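Local structure of VAO-type flavoprotein oxidase VAO615 (Myceliophthora thermophila, 6F72) at residues A324-H327 with A328-D332; N463-H466 with P467-T471. The protein is a secreted, probable oxidoreductase that carries one bicovalently bound FAD and, once reduced, reacts rapidly with molecular oxygen, although no substrate has been identified. All coordinates share one frame; numbering follows the deposited sequence.

Contact 1 (A324-H327 with A328-D332); sequences AAFH and ALLPD
Ala328 N donates to Ala324 O over 3.1 Å in a regular i to i+4 helical bond, but the next amides fit that pattern less well. Leu329 N makes weak bonds to both Ala325 O and Phe326 O, and Leu330 N bonds His327 O over 3.3 Å, in i to i+3 fashion, while its bond to Phe326 O is weak. Helix 316-335 is kinked just beyond: Pro331 has no amide hydrogen to give, and its CD lies 3.6 Å from His327 O, where an amide donor would otherwise come. Across the irregular turn, Leu330 sets its two methyls on different rings. CD2 lies over one face of Phe326, offset toward the rim and 4.2 Å from CZ, whereas CD1 approaches His327 CD2 obliquely at the same distance. With CG anti to the backbone N (chi1 171°), the Phe326 side chain runs mainly outward from the helix, yet its far end comes close to Leu330. Leu329 instead lays CB and CG against Ala325 O, CG at 3.4 Å, and reaches helix 360-376 at Phe370 and Asp373. Leu330 also packs on Met473 and Leu474 of strand 472-480, and Tyr342 meets the Phe326 ring edge-to-face.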
loop_
_atom_site.group_PDB
_atom_site.type_symbol
_atom_site.label_atom_id
_atom_site.label_comp_id
_atom_site.label_asym_id
_atom_site.label_seq_id
_atom_site.Cartn_x
_atom_site.Cartn_y
_atom_site.Cartn_z
ATOM N N ALA A 324 21.293 15.343 -5.855
ATOM C CA ALA A 324 21.605 14.866 -7.216
ATOM C C ALA A 324 22.743 13.828 -7.233
ATOM O O ALA A 324 22.614 12.781 -7.873
ATOM C CB ALA A 324 21.934 16.044 -8.127
ATOM N N ALA A 325 23.826 14.124 -6.506
ATOM C CA ALA A 325 25.016 13.264 -6.431
ATOM C C ALA A 325 24.786 12.005 -5.594
ATOM O O ALA A 325 25.254 10.933 -5.963
ATOM C CB ALA A 325 26.197 14.045 -5.889
ATOM N N PHE A 326 24.092 12.152 -4.464
ATOM C CA PHE A 326 23.632 11.020 -3.642
ATOM C C PHE A 326 22.868 10.017 -4.499
ATOM O O PHE A 326 23.118 8.804 -4.420
ATOM C CB PHE A 326 22.752 11.551 -2.500
ATOM C CG PHE A 326 22.036 10.490 -1.699
ATOM C CD1 PHE A 326 22.687 9.809 -0.668
ATOM C CD2 PHE A 326 20.684 10.213 -1.938
ATOM C CE1 PHE A 326 22.014 8.850 0.086
ATOM C CE2 PHE A 326 20.005 9.255 -1.189
ATOM C CZ PHE A 326 20.672 8.577 -0.173
ATOM N N HIS A 327 21.952 10.538 -5.324
ATOM C CA HIS A 327 21.179 9.732 -6.259
ATOM C C HIS A 327 22.065 9.005 -7.265
ATOM O O HIS A 327 21.906 7.797 -7.466
ATOM C CB HIS A 327 20.172 10.590 -7.003
ATOM C CG HIS A 327 18.965 10.933 -6.200
ATOM N ND1 HIS A 327 18.118 11.959 -6.550
ATOM C CD2 HIS A 327 18.462 10.392 -5.064
ATOM C CE1 HIS A 327 17.140 12.035 -5.664
ATOM N NE2 HIS A 327 17.320 11.087 -4.762
ATOM N N ALA A 328 22.990 9.749 -7.883
ATOM C CA ALA A 328 23.945 9.187 -8.836
ATOM C C ALA A 328 24.868 8.139 -8.200
ATOM O O ALA A 328 25.380 7.274 -8.903
ATOM C CB ALA A 328 24.757 10.297 -9.512
ATOM N N LEU A 329 25.055 8.206 -6.880
ATOM C CA LEU A 329 25.943 7.271 -6.178
ATOM C C LEU A 329 25.292 5.956 -5.707
ATOM O O LEU A 329 25.991 5.000 -5.322
ATOM C CB LEU A 329 26.683 7.973 -5.031
ATOM C CG LEU A 329 27.910 8.814 -5.425
ATOM C CD1 LEU A 329 28.496 9.455 -4.185
ATOM C CD2 LEU A 329 28.990 8.017 -6.151
ATOM N N LEU A 330 23.958 5.918 -5.758
ATOM C CA LEU A 330 23.175 4.730 -5.386
ATOM C C LEU A 330 23.437 3.437 -6.171
ATOM O O LEU A 330 23.510 2.384 -5.536
ATOM C CB LEU A 330 21.673 5.039 -5.384
ATOM C CG LEU A 330 21.155 6.031 -4.346
ATOM C CD1 LEU A 330 19.726 6.398 -4.686
ATOM C CD2 LEU A 330 21.267 5.481 -2.933
ATOM N N PRO A 331 23.550 3.488 -7.526
ATOM C CA PRO A 331 23.653 2.260 -8.334
ATOM C C PRO A 331 24.464 1.077 -7.778
ATOM O O PRO A 331 23.894 -0.003 -7.630
ATOM C CB PRO A 331 24.238 2.768 -9.653
ATOM C CG PRO A 331 23.570 4.084 -9.809
ATOM C CD PRO A 331 23.440 4.665 -8.419
ATOM N N ASP A 332 25.743 1.277 -7.453
ATOM C CA ASP A 332 26.600 0.193 -6.922
ATOM C C ASP A 332 26.187 -0.288 -5.532
ATOM O O ASP A 332 26.374 -1.460 -5.194
ATOM C CB ASP A 332 28.066 0.614 -6.886
ATOM C CG ASP A 332 28.618 0.911 -8.251
ATOM O OD1 ASP A 332 28.169 0.299 -9.244
ATOM O OD2 ASP A 332 29.512 1.769 -8.328
#

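Contact 2 (N463-H466 with P467-T471); sequences NSLH and PAWRT
Asn463 OD1 is gripped by Leu465 N at 3.1 Å, which closes an Asx turn, and by a water. That water donates to Asn463 OD1 over 2.6 Å and accepts from Arg470 NH2 over 2.7 Å, lying in the guanidinium plane. A second water joins Leu465 O to Arg470 NE, so the loop and the arginine are bridged twice. Leu465 CD2 lies over one guanidinium face, 3.4 Å from Arg470 NH2, while its CD1 makes a CH-pi contact over the five-membered ring of Trp469, 3.8 Å from the centroid. His466 serves the helix start: with CG anti to the backbone N (chi1 -165°), its ring lies where ND1 accepts a capping bond from Ala468 N, in the ring plane and 3.0 Å long. Trp469 N bonds His466 O. A leucine at His466 would probably leave Ala468 N without its acceptor and the first turn less firmly capped. Asp249 takes both a salt bridge from Arg470 NH2 and a hydrogen bond from Asn463 ND2, while Arg470 NH1 bonds Val455 O. Trp469, whose side chain lies about 6 Å from the bound FAD, packs against Phe453 and Tyr516, and helix 468-471 runs directly into strand 472-480 of the seven-stranded antiparallel sheet.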
loop_
_atom_site.group_PDB
_atom_site.type_symbol
_atom_site.label_atom_id
_atom_site.label_comp_id
_atom_site.label_asym_id
_atom_site.label_seq_id
_atom_site.Cartn_x
_atom_site.Cartn_y
_atom_site.Cartn_z
ATOM N N ASN A 463 5.366 -12.864 -13.715
ATOM C CA ASN A 463 4.296 -12.110 -13.050
ATOM C C ASN A 463 3.975 -10.834 -13.840
ATOM O O ASN A 463 4.638 -10.550 -14.845
ATOM C CB ASN A 463 4.604 -11.871 -11.561
ATOM C CG ASN A 463 5.839 -11.029 -11.326
ATOM O OD1 ASN A 463 6.007 -9.963 -11.928
ATOM N ND2 ASN A 463 6.697 -11.479 -10.413
ATOM N N SER A 464 2.932 -10.119 -13.426
ATOM C CA SER A 464 2.436 -8.932 -14.152
ATOM C C SER A 464 3.025 -7.595 -13.677
ATOM O O SER A 464 2.600 -6.517 -14.130
ATOM C CB SER A 464 0.909 -8.892 -14.136
ATOM O OG SER A 464 0.392 -8.705 -12.810
ATOM N N LEU A 465 4.029 -7.679 -12.807
ATOM C CA LEU A 465 4.702 -6.514 -12.272
ATOM C C LEU A 465 5.164 -5.591 -13.392
ATOM O O LEU A 465 5.824 -6.033 -14.343
ATOM C CB LEU A 465 5.861 -6.926 -11.367
ATOM C CG LEU A 465 6.517 -5.804 -10.568
ATOM C CD1 LEU A 465 5.742 -5.507 -9.281
ATOM C CD2 LEU A 465 7.974 -6.108 -10.276
ATOM N N HIS A 466 4.768 -4.321 -13.293
ATOM C CA HIS A 466 5.093 -3.309 -14.296
ATOM C C HIS A 466 6.608 -3.279 -14.611
ATOM O O HIS A 466 7.435 -3.226 -13.686
ATOM C CB HIS A 466 4.596 -1.933 -13.822
ATOM C CG HIS A 466 4.542 -0.896 -14.907
ATOM N ND1 HIS A 466 5.673 -0.368 -15.488
ATOM C CD2 HIS A 466 3.491 -0.290 -15.516
ATOM C CE1 HIS A 466 5.326 0.522 -16.405
ATOM N NE2 HIS A 466 4.007 0.577 -16.452
ATOM N N PRO A 467 6.984 -3.317 -15.915
ATOM C CA PRO A 467 8.406 -3.336 -16.295
ATOM C C PRO A 467 9.260 -2.167 -15.768
ATOM O O PRO A 467 10.463 -2.344 -15.569
ATOM C CB PRO A 467 8.366 -3.352 -17.825
ATOM C CG PRO A 467 7.006 -2.855 -18.181
ATOM C CD PRO A 467 6.111 -3.377 -17.100
ATOM N N ALA A 468 8.643 -1.017 -15.495
ATOM C CA ALA A 468 9.350 0.130 -14.891
ATOM C C ALA A 468 10.033 -0.252 -13.577
ATOM O O ALA A 468 11.092 0.272 -13.254
ATOM C CB ALA A 468 8.409 1.317 -14.680
ATOM N N TRP A 469 9.448 -1.201 -12.844
ATOM C CA TRP A 469 10.119 -1.759 -11.675
ATOM C C TRP A 469 11.529 -2.286 -11.985
ATOM O O TRP A 469 12.449 -2.064 -11.202
ATOM C CB TRP A 469 9.280 -2.854 -11.040
ATOM C CG TRP A 469 8.112 -2.380 -10.220
ATOM C CD1 TRP A 469 6.792 -2.431 -10.571
ATOM C CD2 TRP A 469 8.156 -1.802 -8.903
ATOM N NE1 TRP A 469 6.006 -1.947 -9.542
ATOM C CE2 TRP A 469 6.818 -1.541 -8.515
ATOM C CE3 TRP A 469 9.195 -1.479 -8.014
ATOM C CZ2 TRP A 469 6.488 -0.959 -7.271
ATOM C CZ3 TRP A 469 8.875 -0.908 -6.776
ATOM C CH2 TRP A 469 7.522 -0.649 -6.417
ATOM N N ARG A 470 11.708 -2.957 -13.123
ATOM C CA ARG A 470 13.023 -3.541 -13.464
ATOM C C ARG A 470 14.083 -2.485 -13.826
ATOM O O ARG A 470 15.263 -2.625 -13.482
ATOM C CB ARG A 470 12.913 -4.604 -14.575
ATOM C CG ARG A 470 11.804 -5.632 -14.376
ATOM C CD ARG A 470 11.979 -6.441 -13.098
ATOM N NE ARG A 470 10.861 -7.354 -12.891
ATOM C CZ ARG A 470 10.561 -7.947 -11.737
ATOM N NH1 ARG A 470 11.294 -7.737 -10.651
ATOM N NH2 ARG A 470 9.520 -8.766 -11.679
ATOM N N THR A 471 13.657 -1.441 -14.521
ATOM C CA THR A 471 14.558 -0.332 -14.867
ATOM C C THR A 471 14.604 0.751 -13.770
ATOM O O THR A 471 15.552 1.542 -13.713
ATOM C CB THR A 471 14.206 0.284 -16.239
ATOM O OG1 THR A 471 12.827 0.659 -16.247
ATOM C CG2 THR A 471 14.457 -0.712 -17.378
HETATM O O HOH W 1 7.852 -9.514 -13.718
HETATM O O HOH W 2 8.426 -6.917 -14.597
#

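How the contacts relate
Contact 1 comes first along the chain, on helix 316-335 between strands 302-310 and 339-344; contact 2 follows, in the connection between strands 448-452 and 472-480. All four strands belong to one seven-stranded antiparallel sheet, so both contacts lie in segments that link its strands. The centres of contact 1 and contact 2 are 21 Å apart and the nearest atoms of contacts 1 and 2 about 9 Å apart, without touching. Strand 472-480, which contact 2 leads into, also lines one side of contact 1. Arg420 also approaches both, weakly at Pro331 O and by backbone bonds at Thr471. The sheet probably corresponds to the substrate domain of VAO-type flavoproteins; contact 2 lies nearer the flavin cofactor, contact 1 more peripherally.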